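Local coordinates for protein cycloalternan-forming enzyme (Listeria monocytogenes serovar 1/2a, PDB 5F7U) that is a multidomain member of glycoside hydrolase family 31, built round a TIM barrel and binding glycans and magnesium ions, at residues 375-380 against 434-439. The protein carries 1 engineered substitution. Sequence-based numbering, arbitrary orientation.
With MG (magnesium ion), chain J.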
# COMPACT_ATOMS: atom_id res chain seq x y z
N ASP A 375 -9.59 18.84 21.11
CA ASP A 375 -9.23 20.24 20.84
C ASP A 375 -8.80 21.01 22.06
O ASP A 375 -8.75 22.25 22.02
CB ASP A 375 -10.40 20.97 20.14
CG ASP A 375 -11.58 21.24 21.09
OD1 ASP A 375 -11.87 20.41 21.99
OD2 ASP A 375 -12.25 22.29 20.91
N ARG A 376 -8.49 20.30 23.14
CA ARG A 376 -8.06 20.95 24.38
C ARG A 376 -7.31 19.96 25.24
O ARG A 376 -7.40 18.75 25.03
CB ARG A 376 -9.26 21.54 25.14
CG ARG A 376 -10.34 20.52 25.52
CD ARG A 376 -11.66 21.25 25.83
NE ARG A 376 -12.36 21.61 24.59
CZ ARG A 376 -13.25 22.58 24.47
NH1 ARG A 376 -13.58 23.36 25.50
NH2 ARG A 376 -13.82 22.81 23.29
N GLU A 377 -6.57 20.48 26.21
CA GLU A 377 -5.79 19.63 27.11
C GLU A 377 -6.62 18.56 27.80
O GLU A 377 -6.18 17.42 27.92
CB GLU A 377 -5.09 20.50 28.14
CG GLU A 377 -3.79 21.00 27.58
CD GLU A 377 -3.23 22.22 28.30
OE1 GLU A 377 -3.92 22.87 29.12
OE2 GLU A 377 -2.07 22.53 27.98
N SER A 378 -7.83 18.90 28.25
CA SER A 378 -8.65 17.91 28.95
C SER A 378 -9.08 16.77 28.03
O SER A 378 -9.29 15.66 28.51
CB SER A 378 -9.87 18.53 29.62
OG SER A 378 -10.65 19.30 28.73
N ASP A 379 -9.20 17.05 26.73
CA ASP A 379 -9.49 15.98 25.75
C ASP A 379 -8.31 15.02 25.65
O ASP A 379 -8.50 13.80 25.56
CB ASP A 379 -9.79 16.53 24.33
CG ASP A 379 -11.19 17.17 24.18
OD1 ASP A 379 -12.05 16.96 25.07
OD2 ASP A 379 -11.46 17.86 23.17
N VAL A 380 -7.10 15.58 25.64
CA VAL A 380 -5.88 14.77 25.55
C VAL A 380 -5.75 13.93 26.84
O VAL A 380 -5.53 12.72 26.76
CB VAL A 380 -4.62 15.62 25.29
CG1 VAL A 380 -3.34 14.78 25.41
CG2 VAL A 380 -4.68 16.25 23.90
N GLY A 434 -6.45 29.15 28.06
CA GLY A 434 -7.69 28.51 27.61
C GLY A 434 -7.53 27.02 27.38
O GLY A 434 -7.26 26.28 28.31
N LYS A 435 -7.68 26.60 26.13
CA LYS A 435 -7.68 25.17 25.78
C LYS A 435 -6.31 24.50 25.91
O LYS A 435 -6.24 23.27 26.08
CB LYS A 435 -8.24 24.99 24.36
CG LYS A 435 -9.72 25.35 24.29
CD LYS A 435 -10.23 25.44 22.86
CE LYS A 435 -11.68 25.90 22.88
NZ LYS A 435 -12.13 26.36 21.53
N TRP A 436 -5.24 25.30 25.87
CA TRP A 436 -3.88 24.78 25.92
C TRP A 436 -3.06 25.67 26.82
O TRP A 436 -2.38 26.58 26.35
CB TRP A 436 -3.25 24.73 24.54
CG TRP A 436 -4.06 24.02 23.52
CD1 TRP A 436 -4.84 24.59 22.57
CD2 TRP A 436 -4.20 22.60 23.36
NE1 TRP A 436 -5.45 23.62 21.80
CE2 TRP A 436 -5.09 22.39 22.28
CE3 TRP A 436 -3.67 21.48 24.03
CZ2 TRP A 436 -5.44 21.11 21.84
CZ3 TRP A 436 -4.02 20.20 23.59
CH2 TRP A 436 -4.90 20.03 22.51
N THR A 437 -3.10 25.39 28.11
CA THR A 437 -2.38 26.24 29.07
C THR A 437 -0.90 25.85 29.19
O THR A 437 -0.09 26.65 29.67
CB THR A 437 -3.01 26.21 30.48
OG1 THR A 437 -2.93 24.88 31.00
CG2 THR A 437 -4.44 26.70 30.47
N ASP A 438 -0.55 24.62 28.78
CA ASP A 438 0.84 24.15 28.88
C ASP A 438 1.12 23.08 27.81
O ASP A 438 1.14 21.90 28.14
CB ASP A 438 1.11 23.62 30.31
CG ASP A 438 2.52 23.05 30.50
OD1 ASP A 438 3.44 23.30 29.68
OD2 ASP A 438 2.69 22.32 31.51
N PRO A 439 1.35 23.49 26.54
CA PRO A 439 1.56 22.49 25.48
C PRO A 439 2.75 21.55 25.74
O PRO A 439 2.68 20.34 25.49
CB PRO A 439 1.77 23.33 24.21
CG PRO A 439 1.09 24.63 24.50
CD PRO A 439 1.31 24.86 25.98
MG MG J . -13.16 18.63 22.02
O HOH W 1 -7.80 23.86 20.02
O HOH W 2 -11.50 24.57 19.62
O HOH W 3 -6.59 23.70 29.23
O HOH W 4 -14.11 19.36 23.86
O HOH W 5 -14.22 16.63 22.56
O HOH W 6 -14.49 19.62 20.39
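Glu377, in the first turn of helix 377-389, reaches across to segment 434-439 with its chain extended beyond CG, and its carboxylate takes three donors there. OE1 accepts Thr437 OG1 at 2.9 Å on its syn lone pair and Thr437 N at 2.8 Å from above the carboxylate plane; OE2 receives Asp438 N at 2.7 Å, also syn. Glu377 N returns a bond to Lys435 O (2.8 Å), nearly along the C=O axis. The Trp436 ring lays one face against the backbone of Arg376 and Glu377, stands 79° from the carboxylate plane, and meets Val380 CG2 at its edge. Its NE1 shares a water with Asp375 O. Lys435, extended beyond CG, passes CE over one face of the Arg376 guanidinium, which grips the Asp375 carboxylate side-on through NE and NH2. Asp375 OD1 also binds magnesium at 2.2 Å, as does Asp379 OD2, which accepts Asp375 N; Glu373 O and three waters complete the site. Lys435 NZ reaches Asp375 OD2 through a water. The contact joins the start of the helix after barrel strand 367-369 to the loop leading into helix 439-448, with Val380 and Trp436 packing on Met442 of that helix and Leu399 of strand 396-399.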